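Putative acyl-CoA thioester hydrolase YbhC (PDB 3GRH) is a putative thioesterase of the outer membrane, a lipoprotein of the pectinesterase family that neither binds pectin nor has pectinesterase activity. Local coordinates at residues Ala173-Asp178 and Trp197-Gly202; Ala98-Arg103 and Tyr122-Pro127; Arg394-Thr399 and Arg403-Asn408; His52-Leu57 and Ala62-Ser67. All coordinates share one frame; numbering follows the deposited sequence.

Contact 1 of 4, residues Ala173-Asp178 and Trp197-Gly202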
# COMPACT_ATOMS: atom_id res chain seq x y z
N ALA A 173 15.97 9.48 -12.16
CA ALA A 173 15.10 8.35 -12.23
C ALA A 173 15.49 7.44 -13.36
O ALA A 173 14.84 6.44 -13.62
CB ALA A 173 13.53 8.72 -12.32
N TRP A 174 16.57 7.75 -14.07
CA TRP A 174 17.05 6.79 -15.07
C TRP A 174 17.23 5.38 -14.55
O TRP A 174 16.87 4.43 -15.24
CB TRP A 174 18.39 7.25 -15.67
CG TRP A 174 18.90 6.27 -16.70
CD1 TRP A 174 19.94 5.48 -16.59
CD2 TRP A 174 18.27 5.96 -17.95
NE1 TRP A 174 20.08 4.71 -17.72
CE2 TRP A 174 19.04 4.98 -18.57
CE3 TRP A 174 17.13 6.43 -18.59
CZ2 TRP A 174 18.71 4.46 -19.81
CZ3 TRP A 174 16.82 5.93 -19.85
CH2 TRP A 174 17.58 4.95 -20.42
N TYR A 175 17.85 5.24 -13.37
CA TYR A 175 18.15 3.92 -12.88
C TYR A 175 16.86 3.11 -12.72
O TYR A 175 16.86 1.87 -12.87
CB TYR A 175 18.96 3.99 -11.60
CG TYR A 175 18.20 4.32 -10.37
CD1 TYR A 175 17.71 3.32 -9.55
CD2 TYR A 175 18.07 5.63 -9.95
CE1 TYR A 175 16.97 3.63 -8.43
CE2 TYR A 175 17.37 5.97 -8.78
CZ TYR A 175 16.83 4.97 -8.01
OH TYR A 175 16.13 5.31 -6.88
N MET A 176 15.77 3.80 -12.34
CA MET A 176 14.43 3.18 -12.17
C MET A 176 13.87 2.71 -13.52
O MET A 176 13.53 1.53 -13.71
CB MET A 176 13.49 4.17 -11.50
CG MET A 176 13.90 4.45 -10.08
SD MET A 176 13.05 5.80 -9.24
CE MET A 176 11.48 5.02 -8.91
N TYR A 177 13.84 3.61 -14.49
CA TYR A 177 13.35 3.31 -15.80
C TYR A 177 14.17 2.22 -16.42
O TYR A 177 13.60 1.30 -16.99
CB TYR A 177 13.39 4.54 -16.65
CG TYR A 177 12.95 4.28 -18.05
CD1 TYR A 177 11.58 4.14 -18.33
CD2 TYR A 177 13.86 4.11 -19.07
CE1 TYR A 177 11.15 3.86 -19.59
CE2 TYR A 177 13.44 3.86 -20.32
CZ TYR A 177 12.08 3.75 -20.58
OH TYR A 177 11.74 3.45 -21.93
N ASP A 178 15.49 2.32 -16.30
CA ASP A 178 16.40 1.36 -16.98
C ASP A 178 16.27 -0.05 -16.44
O ASP A 178 16.38 -1.01 -17.17
CB ASP A 178 17.82 1.83 -16.81
CG ASP A 178 18.79 1.18 -17.75
OD1 ASP A 178 18.44 0.83 -18.90
OD2 ASP A 178 19.94 1.05 -17.28
N TRP A 197 5.88 5.54 -8.81
CA TRP A 197 6.86 4.68 -8.13
C TRP A 197 7.88 5.54 -7.47
O TRP A 197 8.53 6.35 -8.08
CB TRP A 197 7.55 3.82 -9.14
CG TRP A 197 8.66 2.95 -8.69
CD1 TRP A 197 8.98 2.61 -7.41
CD2 TRP A 197 9.59 2.24 -9.53
NE1 TRP A 197 10.07 1.80 -7.41
CE2 TRP A 197 10.49 1.60 -8.68
CE3 TRP A 197 9.84 2.22 -10.90
CZ2 TRP A 197 11.55 0.85 -9.16
CZ3 TRP A 197 10.83 1.42 -11.36
CH2 TRP A 197 11.69 0.78 -10.52
N SER A 198 7.92 5.41 -6.16
CA SER A 198 8.90 6.14 -5.34
C SER A 198 9.85 5.26 -4.62
O SER A 198 9.44 4.27 -4.07
CB SER A 198 8.17 6.96 -4.33
OG SER A 198 9.05 7.68 -3.47
N GLN A 199 11.14 5.65 -4.66
CA GLN A 199 12.13 5.10 -3.75
C GLN A 199 12.60 6.15 -2.77
O GLN A 199 13.61 5.97 -2.05
CB GLN A 199 13.32 4.57 -4.51
CG GLN A 199 12.92 3.52 -5.50
CD GLN A 199 14.02 2.58 -5.69
OE1 GLN A 199 15.18 2.99 -5.85
NE2 GLN A 199 13.71 1.30 -5.54
N ASN A 200 11.98 7.31 -2.73
CA ASN A 200 12.43 8.43 -1.88
C ASN A 200 12.05 8.17 -0.41
O ASN A 200 10.87 8.01 -0.04
CB ASN A 200 11.67 9.67 -2.40
CG ASN A 200 12.08 10.95 -1.79
OD1 ASN A 200 11.28 11.62 -1.08
ND2 ASN A 200 13.33 11.31 -1.98
N ASN A 201 13.07 8.17 0.46
CA ASN A 201 12.81 8.14 1.87
C ASN A 201 12.20 9.45 2.24
O ASN A 201 12.66 10.51 1.81
CB ASN A 201 14.08 7.92 2.68
CG ASN A 201 14.71 6.57 2.48
OD1 ASN A 201 14.08 5.59 2.09
ND2 ASN A 201 16.03 6.54 2.74
N GLY A 202 11.18 9.41 3.06
CA GLY A 202 10.59 10.68 3.36
C GLY A 202 9.58 11.24 2.44
O GLY A 202 9.13 12.36 2.70
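Two torsions bring Met176 and Trp197 together. The indole of Trp197 leaves with CG anti to the backbone N (chi1 175°). The Met176 chain bends at its last torsion (chi3 75°), which turns the methyl onto the ring. Met176 CE sits over the five-membered ring of Trp197, 3.4 Å from its CD2, in a CH-pi contact. SD of Met176 stands farther off, 5.0 Å above the centroid of the Trp197 six-membered ring, a long Met-aromatic contact. CB of Met176 meets the far end of the indole, 3.8 Å from CZ3 of Trp197. In this way helix 174-181 is laid against strand 196-198 of the right-handed parallel beta-helix, the fold of the pectinesterase family. With an alanine in place of Trp197 the surface under the methyl is gone, and Met176 CE would probably be free to turn and Asp231 be left without its indole N-H partner. Beside this pair, Tyr175 OH donates to OE1 of Gln199 at 2.7 Å. The oxygen lies at the edge of the phenol, and the ring and amide planes are 49° apart. The same hydroxyl also bonds the backbone N of Ala125. NE2 of Gln199 is held by Asp231 and by Gly255 O.

Contact 2 of 4, residues Ala98-Arg103 and Tyr122-Pro127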
# COMPACT_ATOMS: atom_id res chain seq x y z
N ALA A 98 13.43 18.51 -11.24
CA ALA A 98 14.01 19.76 -10.86
C ALA A 98 14.32 19.80 -9.38
O ALA A 98 15.25 20.51 -8.97
CB ALA A 98 13.08 20.94 -11.21
N ALA A 99 13.53 19.09 -8.59
CA ALA A 99 13.79 18.99 -7.16
C ALA A 99 15.03 18.15 -6.90
O ALA A 99 15.90 18.49 -6.08
CB ALA A 99 12.57 18.37 -6.44
N ILE A 100 15.12 17.03 -7.56
CA ILE A 100 16.21 16.07 -7.34
C ILE A 100 17.57 16.62 -7.75
O ILE A 100 18.54 16.43 -7.02
CB ILE A 100 15.96 14.76 -8.08
CG1 ILE A 100 14.74 14.07 -7.54
CG2 ILE A 100 17.22 13.82 -7.95
CD1 ILE A 100 14.83 13.61 -6.13
N ILE A 101 17.63 17.33 -8.85
CA ILE A 101 18.94 17.86 -9.35
C ILE A 101 19.57 18.82 -8.35
O ILE A 101 20.77 19.09 -8.46
CB ILE A 101 18.90 18.42 -10.77
CG1 ILE A 101 17.92 19.56 -10.94
CG2 ILE A 101 18.54 17.26 -11.75
CD1 ILE A 101 18.10 20.43 -12.24
N LYS A 102 18.82 19.39 -7.44
CA LYS A 102 19.41 20.31 -6.45
C LYS A 102 20.37 19.63 -5.46
O LYS A 102 21.19 20.30 -4.84
CB LYS A 102 18.32 21.00 -5.66
CG LYS A 102 17.50 22.00 -6.43
CD LYS A 102 16.75 22.77 -5.41
CE LYS A 102 15.61 23.59 -5.96
NZ LYS A 102 14.82 24.05 -4.75
N ARG A 103 20.21 18.32 -5.29
CA ARG A 103 21.05 17.52 -4.39
C ARG A 103 21.06 18.04 -2.99
O ARG A 103 22.10 18.08 -2.34
CB ARG A 103 22.47 17.36 -4.91
CG ARG A 103 22.53 17.22 -6.37
CD ARG A 103 22.08 15.90 -6.88
NE ARG A 103 22.06 15.94 -8.35
CZ ARG A 103 21.51 15.02 -9.14
NH1 ARG A 103 20.96 13.93 -8.63
NH2 ARG A 103 21.53 15.19 -10.46
N TYR A 122 8.17 8.91 -11.38
CA TYR A 122 9.19 8.11 -10.68
C TYR A 122 9.97 9.07 -9.79
O TYR A 122 10.51 10.10 -10.24
CB TYR A 122 10.13 7.52 -11.66
CG TYR A 122 9.65 6.34 -12.48
CD1 TYR A 122 8.34 5.83 -12.36
CD2 TYR A 122 10.46 5.82 -13.44
CE1 TYR A 122 7.90 4.80 -13.14
CE2 TYR A 122 10.00 4.82 -14.23
CZ TYR A 122 8.77 4.30 -14.04
OH TYR A 122 8.34 3.22 -14.85
N VAL A 123 9.97 8.77 -8.49
CA VAL A 123 10.64 9.66 -7.50
C VAL A 123 11.82 8.87 -6.98
O VAL A 123 11.65 7.89 -6.28
CB VAL A 123 9.74 10.06 -6.33
CG1 VAL A 123 10.41 11.17 -5.49
CG2 VAL A 123 8.41 10.65 -6.86
N PRO A 124 13.03 9.27 -7.31
CA PRO A 124 14.19 8.47 -6.92
C PRO A 124 14.63 8.65 -5.51
O PRO A 124 14.19 9.55 -4.79
CB PRO A 124 15.26 8.97 -7.92
CG PRO A 124 14.87 10.32 -8.15
CD PRO A 124 13.42 10.34 -8.24
N ALA A 125 15.42 7.69 -5.06
CA ALA A 125 16.13 7.86 -3.80
C ALA A 125 16.99 9.13 -3.91
O ALA A 125 17.58 9.44 -4.95
CB ALA A 125 16.96 6.62 -3.51
N ALA A 126 16.99 9.90 -2.81
CA ALA A 126 17.66 11.18 -2.77
C ALA A 126 17.94 11.47 -1.33
O ALA A 126 17.27 10.95 -0.48
CB ALA A 126 16.74 12.24 -3.31
N PRO A 127 18.90 12.32 -1.06
CA PRO A 127 19.20 12.75 0.30
C PRO A 127 18.11 13.51 1.02
O PRO A 127 18.12 13.52 2.29
CB PRO A 127 20.37 13.69 0.10
CG PRO A 127 20.39 14.06 -1.33
CD PRO A 127 19.86 12.87 -2.03
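The end of helix 92-100 meets the chain just after strand 115-123, near one end of the beta-helix. Ile100 carries the contact from the helix side, and Pro124 and Ala126 receive it. CG1 of Ile100 meets the CG corner of the Pro124 ring at 3.8 Å. CD1 of Ile100 reaches farther along and touches CB of Ala126 at 3.7 Å. CD1 of Ile100 also lies 3.9 Å from CG of Pro124, so this one methyl is shared by both partners. The branch gets there because CG1 stands beside the backbone N, anti to the carbonyl carbon (chi1 -64°). A second bend of like size at chi2 then turns CD1 toward Ala126.

A type I turn runs from Ile100 to Arg103, closed by a bond from Arg103 N to Ile100 O of 3.1 Å. The turn brings the backbone of Arg103 to the rim of the contact, where its carbonyl carbon is 4.4 Å from CG of Pro127. On its other flank Pro124 is touched by Tyr175 and Met176 of helix 174-181, so the proline ring lies between two helices. Ala99 O is bonded by Gln108 NE2, which ties this helix end to strand 108-112 as well. The touching groups across the contact are carbon alone. The join therefore probably rests on shape and the burial of apolar surface.

Contact 3 of 4, residues Arg394-Thr399 and Arg403-Asn408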
# COMPACT_ATOMS: atom_id res chain seq x y z
N ARG A 394 -0.29 -18.62 22.21
CA ARG A 394 0.19 -19.09 20.92
C ARG A 394 1.33 -18.24 20.47
O ARG A 394 1.45 -17.10 20.89
CB ARG A 394 -0.95 -19.20 19.91
CG ARG A 394 -1.77 -17.98 19.93
CD ARG A 394 -2.93 -17.91 18.93
NE ARG A 394 -3.70 -16.77 19.42
CZ ARG A 394 -4.93 -16.43 19.09
NH1 ARG A 394 -5.59 -17.02 18.12
NH2 ARG A 394 -5.52 -15.44 19.72
N ASN A 395 2.21 -18.82 19.70
CA ASN A 395 3.32 -18.07 19.13
C ASN A 395 2.80 -17.37 17.88
O ASN A 395 2.49 -18.02 16.85
CB ASN A 395 4.45 -19.01 18.80
CG ASN A 395 5.60 -18.36 18.04
OD1 ASN A 395 5.60 -17.18 17.73
ND2 ASN A 395 6.62 -19.21 17.69
N LEU A 396 2.70 -16.06 17.93
CA LEU A 396 2.14 -15.31 16.83
C LEU A 396 3.01 -15.28 15.60
O LEU A 396 2.55 -14.74 14.57
CB LEU A 396 1.87 -13.87 17.29
CG LEU A 396 0.90 -13.75 18.44
CD1 LEU A 396 0.90 -12.30 19.02
CD2 LEU A 396 -0.54 -14.15 17.97
N ASN A 397 4.24 -15.82 15.69
CA ASN A 397 5.15 -15.83 14.55
C ASN A 397 5.46 -17.24 14.07
O ASN A 397 6.33 -17.43 13.22
CB ASN A 397 6.38 -15.03 14.87
CG ASN A 397 6.04 -13.58 15.12
OD1 ASN A 397 6.19 -13.08 16.28
ND2 ASN A 397 5.51 -12.91 14.12
N ASP A 398 4.63 -18.18 14.46
CA ASP A 398 4.81 -19.62 14.08
C ASP A 398 4.64 -19.80 12.58
O ASP A 398 3.65 -19.36 12.00
CB ASP A 398 3.73 -20.38 14.88
CG ASP A 398 3.81 -21.87 14.76
OD1 ASP A 398 4.41 -22.41 13.80
OD2 ASP A 398 3.28 -22.55 15.70
N THR A 399 5.65 -20.38 11.92
CA THR A 399 5.63 -20.49 10.50
C THR A 399 4.70 -21.58 10.01
O THR A 399 4.49 -21.70 8.81
CB THR A 399 7.01 -20.68 9.89
OG1 THR A 399 7.61 -21.83 10.47
CG2 THR A 399 7.88 -19.46 10.10
N ARG A 403 -0.35 -15.56 9.63
CA ARG A 403 -0.18 -14.43 10.53
C ARG A 403 -1.11 -13.30 10.14
O ARG A 403 -0.76 -12.13 10.13
CB ARG A 403 1.27 -13.96 10.47
CG ARG A 403 2.26 -14.96 10.91
CD ARG A 403 3.59 -14.35 11.27
NE ARG A 403 4.24 -13.79 10.08
CZ ARG A 403 5.35 -13.09 10.09
NH1 ARG A 403 5.88 -12.80 11.23
NH2 ARG A 403 5.88 -12.66 8.96
N MET A 404 -2.36 -13.67 9.93
CA MET A 404 -3.45 -12.75 9.60
C MET A 404 -4.49 -12.78 10.73
O MET A 404 -5.12 -13.81 11.04
CB MET A 404 -3.95 -13.15 8.18
CG MET A 404 -2.78 -13.17 7.32
SD MET A 404 -2.83 -14.23 6.00
CE MET A 404 -3.30 -12.93 5.01
N TRP A 405 -4.64 -11.63 11.37
CA TRP A 405 -5.37 -11.50 12.62
C TRP A 405 -6.33 -10.32 12.70
O TRP A 405 -6.15 -9.36 11.97
CB TRP A 405 -4.39 -11.25 13.77
CG TRP A 405 -3.14 -12.07 13.79
CD1 TRP A 405 -1.98 -11.69 13.30
CD2 TRP A 405 -2.95 -13.41 14.31
NE1 TRP A 405 -1.02 -12.68 13.52
CE2 TRP A 405 -1.61 -13.76 14.08
CE3 TRP A 405 -3.78 -14.34 14.91
CZ2 TRP A 405 -1.08 -14.99 14.48
CZ3 TRP A 405 -3.25 -15.56 15.30
CH2 TRP A 405 -1.95 -15.88 15.12
N GLU A 406 -7.36 -10.47 13.56
CA GLU A 406 -8.30 -9.41 13.81
C GLU A 406 -8.40 -9.16 15.27
O GLU A 406 -8.14 -10.03 16.07
CB GLU A 406 -9.65 -9.78 13.31
CG GLU A 406 -9.75 -9.78 11.79
CD GLU A 406 -11.09 -10.12 11.39
OE1 GLU A 406 -12.07 -9.28 11.43
OE2 GLU A 406 -11.20 -11.33 11.16
N TYR A 407 -8.73 -7.95 15.62
CA TYR A 407 -9.02 -7.54 17.01
C TYR A 407 -10.04 -6.41 17.10
O TYR A 407 -9.89 -5.38 16.44
CB TYR A 407 -7.74 -7.08 17.69
CG TYR A 407 -7.92 -6.61 19.11
CD1 TYR A 407 -8.23 -7.49 20.10
CD2 TYR A 407 -7.72 -5.27 19.44
CE1 TYR A 407 -8.36 -7.08 21.40
CE2 TYR A 407 -7.90 -4.85 20.73
CZ TYR A 407 -8.18 -5.78 21.70
OH TYR A 407 -8.33 -5.33 22.99
N ASN A 408 -11.15 -6.66 17.82
CA ASN A 408 -12.10 -5.56 18.12
C ASN A 408 -12.72 -4.87 16.88
O ASN A 408 -12.93 -3.66 16.85
CB ASN A 408 -11.40 -4.52 18.99
CG ASN A 408 -12.39 -3.68 19.73
OD1 ASN A 408 -13.42 -4.17 20.21
ND2 ASN A 408 -12.12 -2.37 19.83
O HOH W 1 1.84 -12.17 13.69
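Leu396 lies on the indole of Trp405. The CD2 methyl of Leu396 is over the six-membered ring of Trp405, 3.8 Å from its centroid and 21° off the ring normal, a CH-pi contact. Leu396 CD2 is set toward the rim, 3.6 Å from CH2 of Trp405. The edge of the indole meets a face of the Arg394 guanidinium, with CZ3 of Trp405 3.9 Å from NH1 of Arg394. The two planes are 75° apart. A water joins the backbone of one segment to the indole of the other. This water donates to Leu396 O at 2.8 Å and accepts from Trp405 NE1 at 2.9 Å. The aliphatic part of Arg403 packs by the same carbonyl, with Arg403 CD 3.5 Å from Leu396 O. A bend at chi3 (-67°) then swings its guanidinium toward Asn397.

Farther out, Arg394 is fixed by a salt bridge to Glu44 and by the carbonyls of Asn382, Pro32 and Ile39. The Arg403 guanidinium bonds the carbonyls of Asn349 and Ile317. A leucine in place of Arg403 would probably leave those two carbonyls without their donors and loosen the loops that carry them. Leu396 itself is presented by a type I turn from Asn395 to Asp398. An Asx turn reinforces it, with Asn397 N bonded to Asn395 OD1 at 2.8 Å. Trp405 and Arg403 pair by their backbones with strand 351-355. The arrangement is that of a loop folded back over strand 403-407, an outermost strand of the parallel beta-helix.

Contact 4 of 4, residues His52-Leu57 and Ala62-Ser67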
# COMPACT_ATOMS: atom_id res chain seq x y z
N HIS A 52 4.92 -0.24 17.54
CA HIS A 52 5.64 -1.46 17.27
C HIS A 52 5.92 -1.67 15.84
O HIS A 52 7.04 -2.10 15.42
CB HIS A 52 4.85 -2.66 17.90
CG HIS A 52 5.00 -2.76 19.38
ND1 HIS A 52 4.22 -2.03 20.25
CD2 HIS A 52 5.80 -3.54 20.15
CE1 HIS A 52 4.56 -2.31 21.49
NE2 HIS A 52 5.51 -3.22 21.47
N TYR A 53 4.95 -1.32 15.01
CA TYR A 53 5.20 -1.44 13.53
C TYR A 53 6.25 -0.51 13.04
O TYR A 53 6.94 -0.78 12.06
CB TYR A 53 3.90 -1.23 12.69
CG TYR A 53 2.99 -2.41 12.60
CD1 TYR A 53 2.23 -2.81 13.68
CD2 TYR A 53 2.87 -3.15 11.45
CE1 TYR A 53 1.46 -3.92 13.66
CE2 TYR A 53 2.07 -4.23 11.41
CZ TYR A 53 1.35 -4.64 12.52
OH TYR A 53 0.57 -5.80 12.47
N PHE A 54 6.42 0.61 13.77
CA PHE A 54 7.34 1.66 13.36
C PHE A 54 8.64 1.67 14.15
O PHE A 54 9.42 2.59 14.06
CB PHE A 54 6.67 3.02 13.41
CG PHE A 54 5.63 3.26 12.36
CD1 PHE A 54 5.58 2.53 11.22
CD2 PHE A 54 4.80 4.33 12.50
CE1 PHE A 54 4.61 2.81 10.21
CE2 PHE A 54 3.87 4.59 11.55
CZ PHE A 54 3.81 3.81 10.40
N ALA A 55 8.90 0.61 14.90
CA ALA A 55 10.08 0.52 15.73
C ALA A 55 11.36 0.68 14.93
O ALA A 55 11.40 0.30 13.75
CB ALA A 55 10.07 -0.79 16.41
N SER A 56 12.37 1.31 15.53
CA SER A 56 13.71 1.42 14.87
C SER A 56 14.46 0.09 14.93
O SER A 56 14.03 -0.85 15.61
CB SER A 56 14.56 2.50 15.54
OG SER A 56 14.94 2.11 16.83
N LEU A 57 15.60 -0.04 14.25
CA LEU A 57 16.41 -1.27 14.51
C LEU A 57 17.64 -1.04 15.38
O LEU A 57 18.04 -1.94 16.12
CB LEU A 57 16.78 -2.08 13.26
CG LEU A 57 17.28 -3.52 13.53
CD1 LEU A 57 16.81 -4.10 14.87
CD2 LEU A 57 16.85 -4.48 12.39
N ALA A 62 14.37 5.68 19.13
CA ALA A 62 12.95 5.74 19.29
C ALA A 62 12.29 5.28 17.99
O ALA A 62 12.89 5.36 16.90
CB ALA A 62 12.54 7.16 19.62
N ALA A 63 11.07 4.77 18.14
CA ALA A 63 10.24 4.43 16.98
C ALA A 63 9.95 5.68 16.19
O ALA A 63 9.94 6.78 16.71
CB ALA A 63 8.92 3.84 17.47
N TRP A 64 9.63 5.50 14.91
CA TRP A 64 9.24 6.63 14.08
C TRP A 64 7.90 7.10 14.56
O TRP A 64 6.94 6.31 14.60
CB TRP A 64 9.22 6.16 12.63
CG TRP A 64 8.83 7.19 11.62
CD1 TRP A 64 9.29 8.46 11.55
CD2 TRP A 64 7.93 7.04 10.52
NE1 TRP A 64 8.73 9.12 10.49
CE2 TRP A 64 7.89 8.27 9.84
CE3 TRP A 64 7.14 6.01 10.06
CZ2 TRP A 64 7.09 8.45 8.72
CZ3 TRP A 64 6.37 6.19 8.99
CH2 TRP A 64 6.31 7.40 8.34
N ASN A 65 7.81 8.41 14.81
CA ASN A 65 6.57 9.06 15.21
C ASN A 65 6.38 10.29 14.34
O ASN A 65 6.71 11.40 14.73
CB ASN A 65 6.62 9.39 16.67
CG ASN A 65 5.35 10.04 17.15
OD1 ASN A 65 4.24 9.61 16.79
ND2 ASN A 65 5.49 11.08 17.90
N PRO A 66 5.87 10.09 13.17
CA PRO A 66 5.94 11.20 12.24
C PRO A 66 5.04 12.36 12.60
O PRO A 66 3.99 12.11 13.15
CB PRO A 66 5.43 10.59 10.97
CG PRO A 66 4.62 9.42 11.33
CD PRO A 66 5.29 8.86 12.61
N SER A 67 5.46 13.58 12.32
CA SER A 67 4.57 14.68 12.54
C SER A 67 3.74 14.74 11.27
O SER A 67 4.22 14.41 10.18
CB SER A 67 5.29 15.98 12.85
OG SER A 67 6.26 16.25 11.90
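Phe54 O is gripped by two donors. Trp64 N bonds Phe54 O at 3.0 Å, nearly straight at the hydrogen (167°). The N-H comes from above the carbonyl plane, 39° out of it. The second donor is NH1 of Arg267, a residue of strand 267-271. Next to this bond the two aromatic side chains meet edge to face. The edge of Trp64 points at the face of Phe54, with Trp64 CE3 3.7 Å above that ring and over its centre. The planes are 55° apart, so the pair is tilted and not a strict T. The Trp64 side chain leaves on the carbonyl side of its backbone, opposite its N, and this carries the indole there. CZ3 of Trp64 lies 3.8 Å from CZ of Phe54.

Segment 52-57 is the end of helix 50-53 and the chain after it; 62-67 is in the loop that follows. Both lie across one face of the parallel beta-helix. Phe54 touches Leu269 and Val289 on strands 267-271 and 287-291. Trp64 rests on Gln236 and Arg267. CB of Ala63 is 3.9 Å from CA of Ala55, and CB of Ser56 is 3.6 Å from Ala62 O. Ser56 OG turns to Thr58 O inside the loop. Pro66 CD lies over one face of the Trp64 indole.

Overall arrangement
Contacts 1 and 2 form one region. Their centres are 9 Å apart, and strands 196-198 and 115-123 are neighbours. Backbone pairs join them: Gln199 N is 2.8 Å from Val123 O, and Trp197 O is 2.8 Å from Val123 N. Contact 3 lies on the opposite side of the chain's centre, with its centre about 34 Å from that of contact 1 and 39 Å from that of contact 2. Contact 4 lies about 24 Å from contacts 1 and 2 and 21 Å from contact 3, centre to centre. Only contact 3 lies near a probable site: its Arg403 side chain is about 12 Å from that of Arg340, which probably binds substrate.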